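Local coordinates for sugar ABC transporter, sugar-binding protein (Streptococcus pneumoniae, PDB 2I58) that binds the trisaccharide raffinose in the cleft between its lobes and probably delivers it to an ABC transporter for uptake, at residues Glu9-Lys14 with Asp57-Val62; Val62-Gln67 with Ala282-Ala287; Asn94-Lys99 with Asn108-Ala113. One frame throughout, in Å; residues are numbered along the deposited sequence.

Contact 1 comes first along the chain. It closes the loop that runs from strand 6-11 through helix 18-31, strand 35-40 and helix 45-54 to strand 61-63. Contact 2 starts on that same strand, sharing Val62, and reaches far ahead to strand 282-285, so it brings the chain back into the first lobe. Contact 3 closes a short loop that falls within the span of contact 2. It rests residues 94-99 on strand 109-110, the edge strand beside 282-285. Contacts 1 and 2 lie within the five-stranded sheet and reach the bound sugar. Contact 3 packs a loop against the edge strand of that sheet.

Contact 1: Glu9-Lys14 with Asp57-Val62; sequences EYFNQK and DVPDVV. With GLC (alpha-D-glucopyranose), chain C; FRU (beta-D-fructofuranose), chain B.
Residues Glu9-Phe11 and Val61-Val62 run side by side as parallel strands, with Tyr10 paired to Val61 and Phe11 to Val62. The amide of Val61 donates to Glu9 O at 3.0 Å. Val61 O in turn receives the amide of Phe11, with N and O 2.9 Å apart. Just before this ladder, a side chain takes over: Glu9 N donates to Asp60 OD2 at 2.9 Å and meets the carboxylate from above its plane. The other oxygen, Asp60 OD1, bonds to Thr289.

Side chains alternate between the two faces of the sheet. On one face, Val61 CG1 touches the edge of the Tyr10 ring, 3.9 Å from CD1. On the other, Phe11 CB lies 3.6 Å from Pro59 CG. The Phe11 ring then leads away, its CG anti to the backbone N (chi1 -171°), but CD2 still stays beside Val62 CG1. Glu9 extends over Pro59, and its OE1 forms a salt bridge with Arg52, which also pairs with Asp57. This arginine probably eases the proximity of the acidic groups.

Next along the chain, Asn12 forms an Asx turn. Its OD1 takes Lys14 N and Tyr10 OH from opposite faces of the amide plane, the latter at 2.8 Å. The turn leads into the sugar site, where Gln13 OE1 accepts from fructose O4 and Lys14 NZ reaches glucose O3 at 2.7 Å.

In the fold, strand 6-11 lies between strands 35-40 and 61-63. Phe11 and Val62 both pack on Leu49 of helix 45-54, which covers their face. On the Tyr10 face, the ring meets Trp283 of strand 282-285.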
loop_
_atom_site.group_PDB
_atom_site.type_symbol
_atom_site.label_atom_id
_atom_site.label_comp_id
_atom_site.label_asym_id
_atom_site.label_seq_id
_atom_site.Cartn_x
_atom_site.Cartn_y
_atom_site.Cartn_z
ATOM N N GLU A 9 -21.683 11.190 -4.522
ATOM C CA GLU A 9 -21.029 9.902 -4.309
ATOM C C GLU A 9 -19.650 10.172 -3.818
ATOM O O GLU A 9 -18.994 11.069 -4.326
ATOM C CB GLU A 9 -20.874 9.136 -5.627
ATOM C CG GLU A 9 -21.557 7.788 -5.718
ATOM C CD GLU A 9 -21.905 7.437 -7.181
ATOM O OE1 GLU A 9 -21.301 8.072 -8.086
ATOM O OE2 GLU A 9 -22.786 6.563 -7.429
ATOM N N TYR A 10 -19.210 9.375 -2.858
ATOM C CA TYR A 10 -17.799 9.225 -2.576
ATOM C C TYR A 10 -17.412 7.776 -2.956
ATOM O O TYR A 10 -17.990 6.822 -2.418
ATOM C CB TYR A 10 -17.489 9.501 -1.101
ATOM C CG TYR A 10 -16.192 8.832 -0.665
ATOM C CD1 TYR A 10 -14.971 9.220 -1.225
ATOM C CD2 TYR A 10 -16.188 7.786 0.249
ATOM C CE1 TYR A 10 -13.766 8.621 -0.866
ATOM C CE2 TYR A 10 -14.991 7.158 0.603
ATOM C CZ TYR A 10 -13.780 7.590 0.042
ATOM O OH TYR A 10 -12.601 6.969 0.379
ATOM N N PHE A 11 -16.439 7.624 -3.868
ATOM C CA PHE A 11 -16.054 6.305 -4.408
ATOM C C PHE A 11 -14.859 5.701 -3.682
ATOM O O PHE A 11 -13.676 5.920 -4.061
ATOM C CB PHE A 11 -15.717 6.398 -5.875
ATOM C CG PHE A 11 -15.520 5.051 -6.561
ATOM C CD1 PHE A 11 -16.616 4.304 -6.984
ATOM C CD2 PHE A 11 -14.237 4.584 -6.855
ATOM C CE1 PHE A 11 -16.434 3.116 -7.646
ATOM C CE2 PHE A 11 -14.047 3.390 -7.528
ATOM C CZ PHE A 11 -15.133 2.658 -7.917
ATOM N N ASN A 12 -15.195 4.926 -2.650
ATOM C CA ASN A 12 -14.244 4.414 -1.732
ATOM C C ASN A 12 -13.570 3.222 -2.385
ATOM O O ASN A 12 -14.238 2.437 -3.074
ATOM C CB ASN A 12 -14.935 3.982 -0.441
ATOM C CG ASN A 12 -13.946 3.584 0.636
ATOM O OD1 ASN A 12 -12.927 4.239 0.808
ATOM N ND2 ASN A 12 -14.216 2.490 1.321
ATOM N N GLN A 13 -12.239 3.142 -2.208
ATOM C CA GLN A 13 -11.470 1.925 -2.467
ATOM C C GLN A 13 -10.802 1.432 -1.174
ATOM O O GLN A 13 -9.983 0.533 -1.211
ATOM C CB GLN A 13 -10.360 2.160 -3.486
ATOM C CG GLN A 13 -10.767 2.504 -4.917
ATOM C CD GLN A 13 -9.555 2.507 -5.870
ATOM O OE1 GLN A 13 -8.875 1.479 -6.067
ATOM N NE2 GLN A 13 -9.304 3.645 -6.484
ATOM N N LYS A 14 -11.114 1.999 -0.025
ATOM C CA LYS A 14 -10.417 1.555 1.169
ATOM C C LYS A 14 -11.350 0.754 2.135
ATOM O O LYS A 14 -12.038 1.319 2.992
ATOM C CB LYS A 14 -9.740 2.760 1.802
ATOM C CG LYS A 14 -8.933 2.401 2.992
ATOM C CD LYS A 14 -7.622 3.174 3.051
ATOM C CE LYS A 14 -6.796 2.668 4.197
ATOM N NZ LYS A 14 -6.261 1.334 3.884
ATOM N N ASP A 57 -18.830 9.396 -16.305
ATOM C CA ASP A 57 -19.681 9.217 -15.097
ATOM C C ASP A 57 -18.813 9.169 -13.804
ATOM O O ASP A 57 -18.828 8.235 -13.014
ATOM C CB ASP A 57 -20.582 7.963 -15.271
ATOM C CG ASP A 57 -21.337 7.554 -13.975
ATOM O OD1 ASP A 57 -21.913 8.454 -13.308
ATOM O OD2 ASP A 57 -21.356 6.337 -13.613
ATOM N N VAL A 58 -18.047 10.212 -13.586
ATOM C CA VAL A 58 -17.086 10.157 -12.522
ATOM C C VAL A 58 -17.794 10.400 -11.199
ATOM O O VAL A 58 -18.600 11.313 -11.082
ATOM C CB VAL A 58 -15.961 11.194 -12.697
ATOM C CG1 VAL A 58 -14.698 10.721 -11.962
ATOM C CG2 VAL A 58 -15.670 11.461 -14.202
ATOM N N PRO A 59 -17.494 9.590 -10.186
ATOM C CA PRO A 59 -18.142 9.872 -8.923
ATOM C C PRO A 59 -17.656 11.237 -8.364
ATOM O O PRO A 59 -16.554 11.705 -8.702
ATOM C CB PRO A 59 -17.712 8.700 -8.037
ATOM C CG PRO A 59 -17.042 7.715 -8.948
ATOM C CD PRO A 59 -16.573 8.449 -10.109
ATOM N N ASP A 60 -18.485 11.873 -7.539
ATOM C CA ASP A 60 -18.250 13.251 -7.147
ATOM C C ASP A 60 -16.919 13.400 -6.371
ATOM O O ASP A 60 -16.112 14.288 -6.658
ATOM C CB ASP A 60 -19.445 13.784 -6.359
ATOM C CG ASP A 60 -20.797 13.638 -7.126
ATOM O OD1 ASP A 60 -21.230 14.613 -7.773
ATOM O OD2 ASP A 60 -21.438 12.561 -7.068
ATOM N N VAL A 61 -16.654 12.529 -5.421
ATOM C CA VAL A 61 -15.355 12.514 -4.794
ATOM C C VAL A 61 -14.849 11.147 -5.036
ATOM O O VAL A 61 -15.595 10.207 -4.962
ATOM C CB VAL A 61 -15.446 12.688 -3.279
ATOM C CG1 VAL A 61 -14.009 12.700 -2.618
ATOM C CG2 VAL A 61 -16.299 13.919 -2.916
ATOM N N VAL A 62 -13.568 11.000 -5.297
ATOM C CA VAL A 62 -13.034 9.653 -5.564
ATOM C C VAL A 62 -11.815 9.349 -4.739
ATOM O O VAL A 62 -10.918 10.157 -4.631
ATOM C CB VAL A 62 -12.592 9.449 -7.011
ATOM C CG1 VAL A 62 -11.915 8.069 -7.135
ATOM C CG2 VAL A 62 -13.763 9.573 -7.951
HETATM C C1 GLC C . -5.182 -2.124 -0.986
HETATM C C2 GLC C . -5.746 -1.975 0.405
HETATM C C3 GLC C . -6.178 -0.572 0.621
HETATM C C4 GLC C . -5.043 0.387 0.281
HETATM C C5 GLC C . -4.460 0.097 -1.106
HETATM C C6 GLC C . -3.235 0.973 -1.482
HETATM O O1 GLC C . -6.303 -2.059 -1.893
HETATM O O2 GLC C . -6.900 -2.749 0.459
HETATM O O3 GLC C . -6.565 -0.550 1.963
HETATM O O4 GLC C . -5.595 1.692 0.246
HETATM O O5 GLC C . -4.080 -1.241 -1.221
HETATM O O6 GLC C . -2.857 0.565 -2.722
HETATM C C1 FRU B . -7.260 -4.062 -2.295
HETATM C C2 FRU B . -6.839 -2.759 -2.935
HETATM C C3 FRU B . -8.069 -2.320 -3.709
HETATM C C4 FRU B . -7.492 -1.549 -4.876
HETATM C C5 FRU B . -6.236 -2.312 -5.212
HETATM C C6 FRU B . -5.204 -1.305 -5.696
HETATM O O1 FRU B . -7.036 -4.994 -3.371
HETATM O O3 FRU B . -8.885 -1.477 -2.907
HETATM O O4 FRU B . -8.376 -1.513 -5.999
HETATM O O5 FRU B . -5.846 -2.982 -4.010
HETATM O O6 FRU B . -4.156 -1.903 -6.527
#

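Contact 2: Val62-Gln67 with Ala282-Ala287; sequences VNIYPQ and AWSISA. With GLC (alpha-D-glucopyranose), chain C; GLA (alpha-D-galactopyranose), chain D.
Trp283 lays the CD1 corner of its indole against Asn63, 3.8 Å from its CA. The two residues form a non-hydrogen-bonded pair of antiparallel strands. The indole CG is anti to the carbonyl carbon (chi1 -71°), which turns the ring toward the neighbouring strand. The rings of Phe298 and Phe111 also meet it, so it belongs to a larger aromatic cluster.

The next pair, Val62 with Ser284, is hydrogen-bonded in both directions. Val62 N donates to Ser284 O at 2.9 Å. Ser284 N returns a bond to Val62 O at 3.1 Å. Beyond Asn63 the strands part, and Ile64 N makes a weak bond to Ala282 O, bent to 131° at the hydrogen.

Ile64 turns its CG2 branch toward the hydroxyl end of Ser284. That hydroxyl is itself held by Asn108 and by the carbonyl of Tyr107. The methyl of Ala282 packs on Pro66, CB 3.8 Å from CD. Ile64, Pro66 and Ser284 all touch Leu71 of helix 69-76.

The residues that follow meet two units of the bound trisaccharide. Glucose C6 sits 3.7 Å above one face of the Tyr65 ring, toward its rim, and Tyr65 OH makes a weak bond to glucose O4. Gln67 NE2 donates to galactose O2 at 3.1 Å. An antiparallel return strand between the third and fourth strands of a 2-1-3-5-4 sheet is the hallmark of type II periplasmic binding proteins, and here strand 61-63, one of its neighbours, leads into the loop that holds Tyr65 and Gln67 at the sugar.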
loop_
_atom_site.group_PDB
_atom_site.type_symbol
_atom_site.label_atom_id
_atom_site.label_comp_id
_atom_site.label_asym_id
_atom_site.label_seq_id
_atom_site.Cartn_x
_atom_site.Cartn_y
_atom_site.Cartn_z
ATOM N N VAL A 62 -13.568 11.000 -5.297
ATOM C CA VAL A 62 -13.034 9.653 -5.564
ATOM C C VAL A 62 -11.815 9.349 -4.739
ATOM O O VAL A 62 -10.918 10.157 -4.631
ATOM C CB VAL A 62 -12.592 9.449 -7.011
ATOM C CG1 VAL A 62 -11.915 8.069 -7.135
ATOM C CG2 VAL A 62 -13.763 9.573 -7.951
ATOM N N ASN A 63 -11.781 8.160 -4.183
ATOM C CA ASN A 63 -10.606 7.753 -3.507
ATOM C C ASN A 63 -9.735 7.145 -4.552
ATOM O O ASN A 63 -9.969 6.031 -4.933
ATOM C CB ASN A 63 -10.915 6.763 -2.392
ATOM C CG ASN A 63 -9.674 6.127 -1.821
ATOM O OD1 ASN A 63 -8.570 6.671 -1.901
ATOM N ND2 ASN A 63 -9.836 4.940 -1.288
ATOM N N ILE A 64 -8.742 7.893 -5.009
ATOM C CA ILE A 64 -7.835 7.463 -6.065
ATOM C C ILE A 64 -6.379 7.655 -5.565
ATOM O O ILE A 64 -6.030 8.702 -5.019
ATOM C CB ILE A 64 -8.086 8.243 -7.396
ATOM C CG1 ILE A 64 -7.118 7.765 -8.460
ATOM C CG2 ILE A 64 -7.889 9.719 -7.205
ATOM C CD1 ILE A 64 -7.460 8.227 -9.868
ATOM N N TYR A 65 -5.539 6.645 -5.773
ATOM C CA TYR A 65 -4.229 6.639 -5.200
ATOM C C TYR A 65 -3.359 7.468 -6.109
ATOM O O TYR A 65 -3.234 7.151 -7.290
ATOM C CB TYR A 65 -3.709 5.233 -5.054
ATOM C CG TYR A 65 -4.621 4.388 -4.212
ATOM C CD1 TYR A 65 -4.755 4.588 -2.837
ATOM C CD2 TYR A 65 -5.396 3.413 -4.787
ATOM C CE1 TYR A 65 -5.639 3.792 -2.055
ATOM C CE2 TYR A 65 -6.269 2.624 -4.021
ATOM C CZ TYR A 65 -6.380 2.809 -2.663
ATOM O OH TYR A 65 -7.259 2.009 -1.991
ATOM N N PRO A 66 -2.702 8.496 -5.551
ATOM C CA PRO A 66 -2.172 9.644 -6.246
ATOM C C PRO A 66 -0.921 9.443 -7.058
ATOM O O PRO A 66 -0.460 10.390 -7.719
ATOM C CB PRO A 66 -1.860 10.588 -5.105
ATOM C CG PRO A 66 -1.463 9.706 -4.029
ATOM C CD PRO A 66 -2.393 8.556 -4.113
ATOM N N GLN A 67 -0.353 8.247 -6.990
ATOM C CA GLN A 67 0.819 7.889 -7.777
ATOM C C GLN A 67 0.431 7.110 -9.039
ATOM O O GLN A 67 1.251 6.870 -9.918
ATOM C CB GLN A 67 1.771 7.084 -6.898
ATOM C CG GLN A 67 1.556 5.564 -6.873
ATOM C CD GLN A 67 0.329 5.095 -6.146
ATOM O OE1 GLN A 67 -0.302 5.836 -5.425
ATOM N NE2 GLN A 67 -0.002 3.837 -6.320
ATOM N N ALA A 282 -6.667 9.012 -0.013
ATOM C CA ALA A 282 -6.355 10.084 -0.932
ATOM C C ALA A 282 -7.526 10.321 -1.851
ATOM O O ALA A 282 -7.920 9.413 -2.553
ATOM C CB ALA A 282 -5.162 9.724 -1.756
ATOM N N TRP A 283 -8.001 11.570 -1.868
ATOM C CA TRP A 283 -9.225 12.005 -2.496
ATOM C C TRP A 283 -8.934 13.071 -3.502
ATOM O O TRP A 283 -8.088 13.926 -3.258
ATOM C CB TRP A 283 -10.143 12.606 -1.458
ATOM C CG TRP A 283 -10.692 11.573 -0.544
ATOM C CD1 TRP A 283 -10.487 10.224 -0.624
ATOM C CD2 TRP A 283 -11.607 11.767 0.542
ATOM N NE1 TRP A 283 -11.212 9.580 0.332
ATOM C CE2 TRP A 283 -11.909 10.504 1.063
ATOM C CE3 TRP A 283 -12.211 12.873 1.104
ATOM C CZ2 TRP A 283 -12.763 10.329 2.161
ATOM C CZ3 TRP A 283 -13.047 12.696 2.199
ATOM C CH2 TRP A 283 -13.311 11.444 2.717
ATOM N N SER A 284 -9.667 12.992 -4.629
ATOM C CA SER A 284 -9.688 13.982 -5.698
ATOM C C SER A 284 -11.128 14.181 -6.072
ATOM O O SER A 284 -11.925 13.259 -5.880
ATOM C CB SER A 284 -8.982 13.437 -6.910
ATOM O OG SER A 284 -7.689 13.050 -6.537
ATOM N N ILE A 285 -11.428 15.342 -6.666
ATOM C CA ILE A 285 -12.802 15.788 -6.912
ATOM C C ILE A 285 -13.131 15.873 -8.367
ATOM O O ILE A 285 -12.354 16.480 -9.121
ATOM C CB ILE A 285 -13.001 17.229 -6.405
ATOM C CG1 ILE A 285 -12.651 17.320 -4.897
ATOM C CG2 ILE A 285 -14.429 17.658 -6.692
ATOM C CD1 ILE A 285 -13.089 18.605 -4.136
ATOM N N SER A 286 -14.293 15.371 -8.787
ATOM C CA SER A 286 -14.673 15.528 -10.218
ATOM C C SER A 286 -14.671 16.995 -10.704
ATOM O O SER A 286 -15.249 17.886 -10.072
ATOM C CB SER A 286 -16.038 14.884 -10.534
ATOM O OG SER A 286 -16.478 15.100 -11.895
ATOM N N ALA A 287 -14.016 17.220 -11.845
ATOM C CA ALA A 287 -14.124 18.485 -12.603
ATOM C C ALA A 287 -15.531 18.675 -13.175
ATOM O O ALA A 287 -15.899 19.790 -13.478
ATOM C CB ALA A 287 -13.055 18.553 -13.734
HETATM C C1 GLC C . -5.182 -2.124 -0.986
HETATM C C2 GLC C . -5.746 -1.975 0.405
HETATM C C3 GLC C . -6.178 -0.572 0.621
HETATM C C4 GLC C . -5.043 0.387 0.281
HETATM C C5 GLC C . -4.460 0.097 -1.106
HETATM C C6 GLC C . -3.235 0.973 -1.482
HETATM O O1 GLC C . -6.303 -2.059 -1.893
HETATM O O2 GLC C . -6.900 -2.749 0.459
HETATM O O3 GLC C . -6.565 -0.550 1.963
HETATM O O4 GLC C . -5.595 1.692 0.246
HETATM O O5 GLC C . -4.080 -1.241 -1.221
HETATM O O6 GLC C . -2.857 0.565 -2.722
HETATM C C1 GLA D . -1.471 0.552 -3.154
HETATM C C2 GLA D . -1.390 1.210 -4.534
HETATM C C3 GLA D . -1.953 0.264 -5.582
HETATM C C4 GLA D . -1.303 -1.084 -5.458
HETATM C C5 GLA D . -1.453 -1.644 -4.059
HETATM C C6 GLA D . -0.582 -2.881 -3.965
HETATM O O2 GLA D . -2.093 2.482 -4.459
HETATM O O3 GLA D . -1.650 0.777 -6.861
HETATM O O4 GLA D . 0.108 -0.920 -5.754
HETATM O O5 GLA D . -0.916 -0.776 -3.092
HETATM O O6 GLA D . -0.307 -3.134 -2.584
#

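Contact 3: Asn94-Lys99 with Asn108-Ala113; sequences NGYAEK and NVPFTA
The side chains of Tyr96 and Pro110 lie alongside each other and run opposite ways, at the edge of the five-stranded sheet of this type II periplasmic-binding-protein fold. Strand 109-110 is the outer strand, next to 282-285, and the loop of residues 94-99 packs on it.

The Tyr96 ring passes along Pro110, with CD2 3.8 Å from the proline CG. CG of Tyr96 is anti to its own amide nitrogen (chi1 -158°), and this carries the ring along residues 110-113. The rim of the ring, not a face, is turned to the backbone of Pro110 and Thr112. The phenol end comes up to the methyl of Ala113. Its hydroxyl is hydrogen-bonded to that of Tyr100, whose ring meets Tyr96 edge-to-face, as does the ring of Phe341.

Behind the tyrosine, Ala97 adds a smaller apolar touch. Its CA lies 4.0 Å from Pro110 CD, so the proline ring bridges two successive residues of the loop. The contact between the segments is therefore largely apolar. Thr112 points away from residues 94-99, and its OG1 bonds to Leu281 N. Pro110 O lies at the edge of the Tyr96 ring and in its plane, 3.7 Å from CD2.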
loop_
_atom_site.group_PDB
_atom_site.type_symbol
_atom_site.label_atom_id
_atom_site.label_comp_id
_atom_site.label_asym_id
_atom_site.label_seq_id
_atom_site.Cartn_x
_atom_site.Cartn_y
_atom_site.Cartn_z
ATOM N N ASN A 94 4.277 18.437 4.768
ATOM C CA ASN A 94 5.330 17.660 4.105
ATOM C C ASN A 94 5.231 17.831 2.586
ATOM O O ASN A 94 5.565 16.934 1.827
ATOM C CB ASN A 94 5.281 16.176 4.472
ATOM C CG ASN A 94 5.244 15.935 5.988
ATOM O OD1 ASN A 94 4.453 15.099 6.484
ATOM N ND2 ASN A 94 6.098 16.652 6.729
ATOM N N GLY A 95 4.760 19.005 2.164
ATOM C CA GLY A 95 4.551 19.318 0.747
ATOM C C GLY A 95 4.107 18.074 0.020
ATOM O O GLY A 95 4.635 17.715 -1.041
ATOM N N TYR A 96 3.141 17.425 0.656
ATOM C CA TYR A 96 2.707 16.092 0.301
ATOM C C TYR A 96 1.592 16.109 -0.762
ATOM O O TYR A 96 1.479 15.178 -1.543
ATOM C CB TYR A 96 2.278 15.310 1.549
ATOM C CG TYR A 96 2.333 13.820 1.354
ATOM C CD1 TYR A 96 3.520 13.203 0.992
ATOM C CD2 TYR A 96 1.195 13.024 1.513
ATOM C CE1 TYR A 96 3.587 11.827 0.780
ATOM C CE2 TYR A 96 1.244 11.640 1.309
ATOM C CZ TYR A 96 2.450 11.048 0.941
ATOM O OH TYR A 96 2.544 9.688 0.723
ATOM N N ALA A 97 0.782 17.152 -0.805
ATOM C CA ALA A 97 0.001 17.382 -2.001
ATOM C C ALA A 97 0.926 17.507 -3.233
ATOM O O ALA A 97 0.724 16.839 -4.222
ATOM C CB ALA A 97 -0.840 18.619 -1.855
ATOM N N GLU A 98 1.952 18.345 -3.141
ATOM C CA GLU A 98 2.761 18.691 -4.309
ATOM C C GLU A 98 3.714 17.561 -4.741
ATOM O O GLU A 98 4.387 17.684 -5.763
ATOM C CB GLU A 98 3.539 20.016 -4.096
ATOM C CG GLU A 98 2.685 21.284 -3.805
ATOM C CD GLU A 98 2.231 21.423 -2.282
ATOM O OE1 GLU A 98 3.005 21.021 -1.352
ATOM O OE2 GLU A 98 1.100 21.947 -1.996
ATOM N N LYS A 99 3.782 16.486 -3.961
ATOM C CA LYS A 99 4.626 15.345 -4.312
ATOM C C LYS A 99 3.992 14.553 -5.451
ATOM O O LYS A 99 4.634 13.715 -6.085
ATOM C CB LYS A 99 4.838 14.441 -3.096
ATOM C CG LYS A 99 6.122 13.627 -3.145
ATOM N N ASN A 108 -5.290 16.037 -5.933
ATOM C CA ASN A 108 -5.565 14.929 -5.025
ATOM C C ASN A 108 -5.111 15.314 -3.659
ATOM O O ASN A 108 -3.933 15.617 -3.499
ATOM C CB ASN A 108 -4.770 13.689 -5.430
ATOM C CG ASN A 108 -5.133 12.442 -4.611
ATOM O OD1 ASN A 108 -4.487 12.153 -3.590
ATOM N ND2 ASN A 108 -6.152 11.678 -5.070
ATOM N N VAL A 109 -6.019 15.311 -2.686
ATOM C CA VAL A 109 -5.650 15.522 -1.300
ATOM C C VAL A 109 -5.248 14.194 -0.723
ATOM O O VAL A 109 -6.111 13.345 -0.519
ATOM C CB VAL A 109 -6.796 15.995 -0.453
ATOM C CG1 VAL A 109 -6.337 17.163 0.434
ATOM C CG2 VAL A 109 -7.929 16.409 -1.335
ATOM N N PRO A 110 -3.935 13.982 -0.481
ATOM C CA PRO A 110 -3.489 12.719 0.104
ATOM C C PRO A 110 -3.408 12.852 1.631
ATOM O O PRO A 110 -2.409 13.381 2.147
ATOM C CB PRO A 110 -2.086 12.539 -0.503
ATOM C CG PRO A 110 -1.617 13.930 -0.875
ATOM C CD PRO A 110 -2.785 14.876 -0.738
ATOM N N PHE A 111 -4.467 12.397 2.314
ATOM C CA PHE A 111 -4.572 12.529 3.749
ATOM C C PHE A 111 -3.508 11.709 4.552
ATOM O O PHE A 111 -2.847 12.235 5.438
ATOM C CB PHE A 111 -5.984 12.170 4.228
ATOM C CG PHE A 111 -7.065 13.065 3.682
ATOM C CD1 PHE A 111 -7.337 14.282 4.265
ATOM C CD2 PHE A 111 -7.850 12.653 2.622
ATOM C CE1 PHE A 111 -8.315 15.071 3.759
ATOM C CE2 PHE A 111 -8.838 13.430 2.101
ATOM C CZ PHE A 111 -9.076 14.614 2.648
ATOM N N THR A 112 -3.351 10.436 4.208
ATOM C CA THR A 112 -2.516 9.474 4.939
ATOM C C THR A 112 -1.637 8.836 3.923
ATOM O O THR A 112 -1.914 8.893 2.758
ATOM C CB THR A 112 -3.391 8.386 5.659
ATOM O OG1 THR A 112 -3.927 7.398 4.753
ATOM C CG2 THR A 112 -4.539 9.065 6.359
ATOM N N ALA A 113 -0.565 8.215 4.333
ATOM C CA ALA A 113 0.295 7.560 3.364
ATOM C C ALA A 113 0.628 6.199 3.925
ATOM O O ALA A 113 0.956 6.099 5.115
ATOM C CB ALA A 113 1.512 8.353 3.191
#